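Local coordinates for protein glycoside Hydrolase (Bacteroides uniformis, PDB 5T99) that probably removes galactose units from agarose-derived sugars as a family 2 glycoside hydrolase, and binds the inhibitor d-galacto-isofagomine, at residues V180-H185 with T272-G277; V201-T206 with Y268-E273. All coordinates share one frame; numbering follows the deposited sequence.

Both contacts lie in the beta-sandwich of family 2 type within residues 180-291, with centres about 11 Å apart. Along the chain the order is 180-185, 201-206, then strand 268-276, which both contacts share: contact 2 uses its start and contact 1 its end, with Thr-272 and Glu-273 common to the two. Strands 180-194 and 198-209 are antiparallel neighbours in the facing sheet, so one strand meets two successive ones across the sandwich. The contacts adjoin: Thr-205 CG2 lies 4.3 Å from both Ile-182 CD1 and Ile-274 CD1, and Pro-183 CD packs 3.4 Å from Thr-206 O. Together they make up part of the largely apolar core between the two sheets.

Contact 1: V180-H185 with T272-G277; sequences VYIPEH and TEIYDG
Ile-182 and Ile-274 meet through the ends of their longer branches, and no hydrogen bond joins the two segments. Ile-182 is extended beyond CG1 (chi2 159°), which carries its CD1 across to the other sheet. There the methyl settles over the notch between two residues of strand 268-276, 3.7 Å from Thr-272 CG2 and equally 3.7 Å from Ile-274 CD1. In Ile-274 chi1 of -54° puts CG1 beside the backbone N, facing Ile-182, and chi2 of -59° folds CD1 back so that it too lies against the Ile-182 branch; Ile-182 CG1 comes within 3.9 Å of Ile-274 CG1. The second branch of Ile-274 serves a different neighbour: its CG2 approaches Val-180 CG1 at 4.1 Å, the two side chains crossing at about a right angle. One isoleucine thus fills the space in front of two residues, each of its branches taking one. Cutting Ile-274 back to an alanine here would probably leave Val-180 CG1 without its mate and open a gap beneath the Ile-182 branch. Thr-272 divides its branches, giving only the methyl CG2 to Ile-182, while its buried OG1 is satisfied by a hydrogen bond with His-221 ND1 of strand 215-224. Polar links to strand 279-288 flank the apolar contact: Val-180 O is hydrogen-bonded to Thr-281 OG1, and Ile-182 N to Asp-282 OD2, while Ile-274 pairs by its backbone with the same two residues and packs on Ile-219 of strand 215-224 and Val-207 of strand 198-209. Tyr-181, whose CB points away from strand 268-276, rests on Ile-102 and Arg-104 of strand 102-107, so this corner of the sandwich abuts the neighbouring sugar-binding domain.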
ATOM      1  N   VAL A 180      18.209  30.821  -4.875  1.00 21.67           N
ATOM      2  CA  VAL A 180      16.810  31.142  -4.625  1.00 20.67           C
ATOM      3  C   VAL A 180      15.961  29.983  -5.141  1.00 19.67           C
ATOM      4  O   VAL A 180      15.923  29.713  -6.344  1.00 18.57           O
ATOM      5  CB  VAL A 180      16.389  32.461  -5.302  1.00 21.08           C
ATOM      6  CG1 VAL A 180      14.985  32.863  -4.866  1.00 20.89           C
ATOM      7  CG2 VAL A 180      17.379  33.576  -4.971  1.00 21.53           C
ATOM      8  N   TYR A 181      15.271  29.303  -4.232  1.00 19.25           N
ATOM      9  CA  TYR A 181      14.569  28.064  -4.581  1.00 19.26           C
ATOM     10  C   TYR A 181      13.491  27.676  -3.574  1.00 18.68           C
ATOM     11  O   TYR A 181      13.465  28.154  -2.426  1.00 17.97           O
ATOM     12  CB  TYR A 181      15.563  26.892  -4.680  1.00 19.61           C
ATOM     13  CG  TYR A 181      16.166  26.529  -3.331  1.00 20.36           C
ATOM     14  CD1 TYR A 181      15.722  25.416  -2.616  1.00 20.49           C
ATOM     15  CD2 TYR A 181      17.150  27.328  -2.750  1.00 20.89           C
ATOM     16  CE1 TYR A 181      16.260  25.101  -1.377  1.00 20.71           C
ATOM     17  CE2 TYR A 181      17.689  27.027  -1.501  1.00 20.76           C
ATOM     18  CZ  TYR A 181      17.248  25.915  -0.822  1.00 20.82           C
ATOM     19  OH  TYR A 181      17.794  25.633   0.410  1.00 20.65           O
ATOM     20  N   ILE A 182      12.646  26.752  -4.023  1.00 18.25           N
ATOM     21  CA  ILE A 182      11.607  26.133  -3.201  1.00 18.29           C
ATOM     22  C   ILE A 182      12.210  24.934  -2.440  1.00 18.53           C
ATOM     23  O   ILE A 182      12.622  23.969  -3.075  1.00 18.12           O
ATOM     24  CB  ILE A 182      10.420  25.693  -4.096  1.00 17.63           C
ATOM     25  CG1 ILE A 182       9.761  26.928  -4.728  1.00 17.39           C
ATOM     26  CG2 ILE A 182       9.395  24.889  -3.312  1.00 17.26           C
ATOM     27  CD1 ILE A 182       8.955  26.618  -5.970  1.00 17.57           C
ATOM     28  N   PRO A 183      12.258  24.989  -1.083  1.00 19.19           N
ATOM     29  CA  PRO A 183      12.797  23.881  -0.268  1.00 20.24           C
ATOM     30  C   PRO A 183      11.830  22.718  -0.200  1.00 21.59           C
ATOM     31  O   PRO A 183      10.769  22.785  -0.834  1.00 21.72           O
ATOM     32  CB  PRO A 183      12.987  24.513   1.105  1.00 19.98           C
ATOM     33  CG  PRO A 183      11.917  25.551   1.167  1.00 19.89           C
ATOM     34  CD  PRO A 183      11.731  26.069  -0.231  1.00 19.36           C
ATOM     35  N   GLU A 184      12.172  21.656   0.536  1.00 23.44           N
ATOM     36  CA  GLU A 184      11.376  20.423   0.427  1.00 25.64           C
ATOM     37  C   GLU A 184       9.968  20.629   0.956  1.00 23.94           C
ATOM     38  O   GLU A 184       9.758  21.391   1.890  1.00 22.82           O
ATOM     39  CB  GLU A 184      12.042  19.186   1.056  1.00 27.40           C
ATOM     40  CG  GLU A 184      12.327  19.248   2.545  1.00 29.99           C
ATOM     41  CD  GLU A 184      12.493  17.867   3.195  1.00 32.53           C
ATOM     42  OE1 GLU A 184      12.439  16.804   2.502  1.00 33.91           O
ATOM     43  OE2 GLU A 184      12.686  17.854   4.424  1.00 33.77           O
ATOM     44  N   HIS A 185       9.017  19.964   0.310  1.00 23.34           N
ATOM     45  CA  HIS A 185       7.595  20.113   0.616  1.00 23.30           C
ATOM     46  C   HIS A 185       7.135  21.570   0.588  1.00 21.19           C
ATOM     47  O   HIS A 185       6.269  21.965   1.354  1.00 20.68           O
ATOM     48  CB  HIS A 185       7.293  19.466   1.966  1.00 24.35           C
ATOM     49  CG  HIS A 185       7.920  18.117   2.125  1.00 26.27           C
ATOM     50  ND1 HIS A 185       8.504  17.697   3.303  1.00 26.45           N
ATOM     51  CD2 HIS A 185       8.081  17.103   1.239  1.00 26.34           C
ATOM     52  CE1 HIS A 185       8.967  16.469   3.142  1.00 27.24           C
ATOM     53  NE2 HIS A 185       8.733  16.092   1.897  1.00 26.62           N
ATOM     54  N   THR A 272       5.563  25.154 -10.868  1.00 19.01           N
ATOM     55  CA  THR A 272       5.841  26.422 -10.192  1.00 19.15           C
ATOM     56  C   THR A 272       7.267  26.870 -10.532  1.00 19.53           C
ATOM     57  O   THR A 272       8.232  26.145 -10.266  1.00 20.31           O
ATOM     58  CB  THR A 272       5.658  26.299  -8.653  1.00 18.69           C
ATOM     59  OG1 THR A 272       4.296  25.972  -8.359  1.00 18.05           O
ATOM     60  CG2 THR A 272       6.018  27.601  -7.935  1.00 18.31           C
ATOM     61  N   GLU A 273       7.384  28.064 -11.108  1.00 19.83           N
ATOM     62  CA  GLU A 273       8.662  28.636 -11.538  1.00 19.79           C
ATOM     63  C   GLU A 273       8.946  29.858 -10.680  1.00 19.62           C
ATOM     64  O   GLU A 273       8.047  30.673 -10.448  1.00 20.00           O
ATOM     65  CB  GLU A 273       8.606  29.004 -13.027  1.00 20.25           C
ATOM     66  CG  GLU A 273       8.681  27.775 -13.935  1.00 21.14           C
ATOM     67  CD  GLU A 273       8.245  28.014 -15.377  1.00 21.82           C
ATOM     68  OE1 GLU A 273       7.442  28.930 -15.649  1.00 22.95           O
ATOM     69  OE2 GLU A 273       8.684  27.247 -16.258  1.00 22.60           O
ATOM     70  N   ILE A 274      10.172  29.957 -10.168  1.00 18.89           N
ATOM     71  CA  ILE A 274      10.617  31.122  -9.413  1.00 18.57           C
ATOM     72  C   ILE A 274      11.504  31.989 -10.304  1.00 19.04           C
ATOM     73  O   ILE A 274      12.365  31.457 -11.022  1.00 18.91           O
ATOM     74  CB  ILE A 274      11.412  30.698  -8.163  1.00 18.38           C
ATOM     75  CG1 ILE A 274      10.592  29.711  -7.317  1.00 18.28           C
ATOM     76  CG2 ILE A 274      11.837  31.916  -7.347  1.00 18.09           C
ATOM     77  CD1 ILE A 274       9.263  30.248  -6.834  1.00 18.11           C
ATOM     78  N   TYR A 275      11.312  33.311 -10.252  1.00 19.03           N
ATOM     79  CA  TYR A 275      12.142  34.245 -11.026  1.00 19.57           C
ATOM     80  C   TYR A 275      12.766  35.302 -10.151  1.00 20.40           C
ATOM     81  O   TYR A 275      12.118  35.820  -9.237  1.00 20.05           O
ATOM     82  CB  TYR A 275      11.358  34.936 -12.142  1.00 19.30           C
ATOM     83  CG  TYR A 275      10.841  33.986 -13.174  1.00 19.63           C
ATOM     84  CD1 TYR A 275      11.575  33.701 -14.326  1.00 19.76           C
ATOM     85  CD2 TYR A 275       9.613  33.353 -13.000  1.00 19.49           C
ATOM     86  CE1 TYR A 275      11.093  32.817 -15.270  1.00 19.94           C
ATOM     87  CE2 TYR A 275       9.130  32.471 -13.933  1.00 19.34           C
ATOM     88  CZ  TYR A 275       9.862  32.198 -15.059  1.00 19.96           C
ATOM     89  OH  TYR A 275       9.349  31.304 -15.972  1.00 20.77           O
ATOM     90  N   ASP A 276      14.027  35.614 -10.465  1.00 21.87           N
ATOM     91  CA  ASP A 276      14.758  36.745  -9.901  1.00 23.67           C
ATOM     92  C   ASP A 276      14.959  37.710 -11.064  1.00 24.23           C
ATOM     93  O   ASP A 276      15.839  37.503 -11.909  1.00 26.95           O
ATOM     94  CB  ASP A 276      16.101  36.276  -9.317  1.00 24.24           C
ATOM     95  CG  ASP A 276      16.834  37.367  -8.543  1.00 24.60           C
ATOM     96  OD1 ASP A 276      16.313  38.502  -8.434  1.00 24.61           O
ATOM     97  OD2 ASP A 276      17.945  37.076  -8.032  1.00 24.91           O
ATOM     98  N   GLY A 277      14.122  38.742 -11.121  1.00 24.32           N
ATOM     99  CA  GLY A 277      13.998  39.580 -12.309  1.00 24.79           C
ATOM    100  C   GLY A 277      13.647  38.743 -13.535  1.00 25.24           C
ATOM    101  O   GLY A 277      12.718  37.927 -13.503  1.00 24.63           O
TER

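Contact 2: V201-T206 with Y268-E273; sequences VQIETT and YKLKTE. With EDO (1,2-ethanediol), chain K.
Two facing sheets of an immunoglobulin-like beta-sandwich, of the kind found in family 2 glycoside hydrolases, meet here through the inward side chains of strands 198-209 and 268-276. Alternate residues do the work: Ile-203 faces Leu-270, and Thr-205 faces Thr-272, with the CA atoms of Ile-203 and Leu-270 9.7 Å apart and those of Thr-205 and Thr-272 8.6 Å apart. The wider gap is bridged by the larger pair. Ile-203 and Leu-270 reach for each other tip to tip, Ile-203 stretched out beyond CG1 (chi2 166°) and Leu-270 with CG opposite its own backbone N (chi1 169°). As a result Ile-203 CD1 fits against the fork of the leucine, 3.9 Å from Leu-270 CD1 and 4.1 Å from Leu-270 CD2. Ile-203 CG2 adds a looser touch on the second of these methyls. In the narrower gap two short side chains suffice: Thr-205 CG2 stands 4.2 Å from Thr-272 CG2, methyl to methyl. His-221, on strand 215-224 beside strand 268-276, packs on Ile-203, Thr-205 and Leu-270 alike. Glu-204, between the two inward residues of its strand, takes no part in this layer; its extended chain ends at OE1, which accepts a hydrogen bond of 2.8 Å from O1 of a 1,2-ethanediol, probably left from the crystallisation liquor. Strand 198-209 is held in its own sheet by backbone bonds such as Ile-203 to Ala-250 and Glu-204 to Tyr-188. Between these two segments the chemistry is therefore that of buried methyl groups: with no hydrogen bond across, close fit and exclusion of water hold them together, and the hydroxyl of Thr-272 is accommodated in this layer by its bond to His-221.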
ATOM      1  N   VAL A 201      -8.401  27.027  -6.866  1.00 15.02           N
ATOM      2  CA  VAL A 201      -7.162  26.369  -6.467  1.00 14.68           C
ATOM      3  C   VAL A 201      -6.320  27.391  -5.724  1.00 14.80           C
ATOM      4  O   VAL A 201      -5.917  28.393  -6.299  1.00 14.99           O
ATOM      5  CB  VAL A 201      -6.381  25.869  -7.688  1.00 14.86           C
ATOM      6  CG1 VAL A 201      -5.037  25.291  -7.268  1.00 15.17           C
ATOM      7  CG2 VAL A 201      -7.196  24.832  -8.465  1.00 14.76           C
ATOM      8  N   GLN A 202      -6.069  27.130  -4.447  1.00 14.73           N
ATOM      9  CA  GLN A 202      -5.297  28.009  -3.589  1.00 14.55           C
ATOM     10  C   GLN A 202      -3.923  27.381  -3.425  1.00 14.50           C
ATOM     11  O   GLN A 202      -3.817  26.175  -3.207  1.00 14.50           O
ATOM     12  CB  GLN A 202      -6.012  28.164  -2.232  1.00 14.62           C
ATOM     13  CG  GLN A 202      -5.265  28.982  -1.181  1.00 14.41           C
ATOM     14  CD  GLN A 202      -5.994  29.038   0.151  1.00 14.50           C
ATOM     15  OE1 GLN A 202      -5.498  28.560   1.179  1.00 14.89           O
ATOM     16  NE2 GLN A 202      -7.161  29.626   0.145  1.00 14.27           N
ATOM     17  N   ILE A 203      -2.873  28.192  -3.539  1.00 14.39           N
ATOM     18  CA  ILE A 203      -1.489  27.688  -3.562  1.00 14.08           C
ATOM     19  C   ILE A 203      -0.595  28.514  -2.651  1.00 14.19           C
ATOM     20  O   ILE A 203      -0.477  29.730  -2.829  1.00 14.29           O
ATOM     21  CB  ILE A 203      -0.896  27.700  -4.985  1.00 13.94           C
ATOM     22  CG1 ILE A 203      -1.761  26.856  -5.941  1.00 14.21           C
ATOM     23  CG2 ILE A 203       0.547  27.185  -4.964  1.00 13.95           C
ATOM     24  CD1 ILE A 203      -1.446  27.069  -7.408  1.00 14.52           C
ATOM     25  N   GLU A 204       0.029  27.841  -1.684  1.00 14.79           N
ATOM     26  CA  GLU A 204       1.032  28.449  -0.822  1.00 15.79           C
ATOM     27  C   GLU A 204       2.415  28.061  -1.309  1.00 15.81           C
ATOM     28  O   GLU A 204       2.723  26.880  -1.380  1.00 15.77           O
ATOM     29  CB  GLU A 204       0.877  28.000   0.632  1.00 15.98           C
ATOM     30  CG  GLU A 204       1.774  28.768   1.600  1.00 16.05           C
ATOM     31  CD  GLU A 204       1.887  28.079   2.940  1.00 15.92           C
ATOM     32  OE1 GLU A 204       1.188  28.501   3.873  1.00 16.05           O
ATOM     33  OE2 GLU A 204       2.654  27.106   3.043  1.00 15.58           O
ATOM     34  N   THR A 205       3.237  29.061  -1.616  1.00 16.22           N
ATOM     35  CA  THR A 205       4.603  28.845  -2.082  1.00 16.70           C
ATOM     36  C   THR A 205       5.582  29.263  -0.975  1.00 16.90           C
ATOM     37  O   THR A 205       5.447  30.338  -0.405  1.00 16.66           O
ATOM     38  CB  THR A 205       4.892  29.656  -3.367  1.00 16.50           C
ATOM     39  OG1 THR A 205       3.823  29.471  -4.296  1.00 16.85           O
ATOM     40  CG2 THR A 205       6.192  29.225  -4.026  1.00 16.47           C
ATOM     41  N   THR A 206       6.559  28.400  -0.703  1.00 17.24           N
ATOM     42  CA  THR A 206       7.663  28.685   0.209  1.00 17.62           C
ATOM     43  C   THR A 206       8.917  28.881  -0.636  1.00 17.74           C
ATOM     44  O   THR A 206       9.230  28.057  -1.501  1.00 17.06           O
ATOM     45  CB  THR A 206       7.886  27.511   1.202  1.00 17.74           C
ATOM     46  OG1 THR A 206       6.676  27.237   1.922  1.00 17.59           O
ATOM     47  CG2 THR A 206       9.000  27.829   2.203  1.00 17.89           C
ATOM     48  N   TYR A 268      -4.340  16.888 -12.100  1.00 17.24           N
ATOM     49  CA  TYR A 268      -3.697  18.043 -12.712  1.00 17.42           C
ATOM     50  C   TYR A 268      -2.249  18.012 -12.278  1.00 18.05           C
ATOM     51  O   TYR A 268      -1.901  17.329 -11.326  1.00 18.59           O
ATOM     52  CB  TYR A 268      -4.354  19.352 -12.241  1.00 16.57           C
ATOM     53  CG  TYR A 268      -5.688  19.661 -12.876  1.00 15.66           C
ATOM     54  CD1 TYR A 268      -5.769  20.401 -14.050  1.00 15.57           C
ATOM     55  CD2 TYR A 268      -6.869  19.211 -12.309  1.00 15.66           C
ATOM     56  CE1 TYR A 268      -6.996  20.696 -14.641  1.00 15.64           C
ATOM     57  CE2 TYR A 268      -8.109  19.490 -12.888  1.00 15.74           C
ATOM     58  CZ  TYR A 268      -8.172  20.244 -14.050  1.00 15.67           C
ATOM     59  OH  TYR A 268      -9.389  20.531 -14.617  1.00 15.29           O
ATOM     60  N   LYS A 269      -1.422  18.763 -12.990  1.00 19.95           N
ATOM     61  CA  LYS A 269      -0.017  18.976 -12.648  1.00 21.49           C
ATOM     62  C   LYS A 269       0.261  20.483 -12.502  1.00 20.74           C
ATOM     63  O   LYS A 269      -0.061  21.268 -13.400  1.00 20.31           O
ATOM     64  CB  LYS A 269       0.874  18.369 -13.726  1.00 23.61           C
ATOM     65  CG  LYS A 269       2.374  18.479 -13.472  1.00 26.31           C
ATOM     66  CD  LYS A 269       3.192  17.799 -14.571  1.00 28.81           C
ATOM     67  CE  LYS A 269       3.169  16.278 -14.430  1.00 32.18           C
ATOM     68  NZ  LYS A 269       3.917  15.603 -15.539  1.00 34.71           N
ATOM     69  N   LEU A 270       0.852  20.868 -11.369  1.00 20.13           N
ATOM     70  CA  LEU A 270       1.252  22.251 -11.101  1.00 20.19           C
ATOM     71  C   LEU A 270       2.743  22.409 -11.344  1.00 20.51           C
ATOM     72  O   LEU A 270       3.538  21.759 -10.672  1.00 20.34           O
ATOM     73  CB  LEU A 270       0.951  22.628  -9.645  1.00 20.06           C
ATOM     74  CG  LEU A 270       1.530  23.949  -9.125  1.00 20.31           C
ATOM     75  CD1 LEU A 270       0.931  25.126  -9.893  1.00 20.75           C
ATOM     76  CD2 LEU A 270       1.305  24.091  -7.628  1.00 19.98           C
ATOM     77  N   LYS A 271       3.113  23.287 -12.273  1.00 20.52           N
ATOM     78  CA  LYS A 271       4.508  23.679 -12.475  1.00 20.75           C
ATOM     79  C   LYS A 271       4.687  25.053 -11.858  1.00 19.92           C
ATOM     80  O   LYS A 271       4.028  26.008 -12.269  1.00 20.71           O
ATOM     81  CB  LYS A 271       4.809  23.710 -13.968  1.00 22.48           C
ATOM     82  CG  LYS A 271       6.211  24.158 -14.414  1.00 24.01           C
ATOM     83  CD  LYS A 271       6.157  24.591 -15.889  1.00 25.83           C
ATOM     84  CE  LYS A 271       7.317  24.073 -16.713  1.00 28.59           C
ATOM     85  NZ  LYS A 271       7.019  24.132 -18.178  1.00 30.58           N
ATOM     86  N   THR A 272       5.563  25.154 -10.868  1.00 19.01           N
ATOM     87  CA  THR A 272       5.841  26.422 -10.192  1.00 19.15           C
ATOM     88  C   THR A 272       7.267  26.870 -10.532  1.00 19.53           C
ATOM     89  O   THR A 272       8.232  26.145 -10.266  1.00 20.31           O
ATOM     90  CB  THR A 272       5.658  26.299  -8.653  1.00 18.69           C
ATOM     91  OG1 THR A 272       4.296  25.972  -8.359  1.00 18.05           O
ATOM     92  CG2 THR A 272       6.018  27.601  -7.935  1.00 18.31           C
ATOM     93  N   GLU A 273       7.384  28.064 -11.108  1.00 19.83           N
ATOM     94  CA  GLU A 273       8.662  28.636 -11.538  1.00 19.79           C
ATOM     95  C   GLU A 273       8.946  29.858 -10.680  1.00 19.62           C
ATOM     96  O   GLU A 273       8.047  30.673 -10.448  1.00 20.00           O
ATOM     97  CB  GLU A 273       8.606  29.004 -13.027  1.00 20.25           C
ATOM     98  CG  GLU A 273       8.681  27.775 -13.935  1.00 21.14           C
ATOM     99  CD  GLU A 273       8.245  28.014 -15.377  1.00 21.82           C
ATOM    100  OE1 GLU A 273       7.442  28.930 -15.649  1.00 22.95           O
ATOM    101  OE2 GLU A 273       8.684  27.247 -16.258  1.00 22.60           O
TER
HETATM  102  C1  EDO K 909       1.914  26.750   6.338  1.00 38.88           C
HETATM  103  O1  EDO K 909       1.503  28.095   6.623  1.00 36.72           O
HETATM  104  C2  EDO K 909       1.211  25.727   7.222  1.00 39.10           C
HETATM  105  O2  EDO K 909       2.147  24.766   7.729  1.00 38.93           O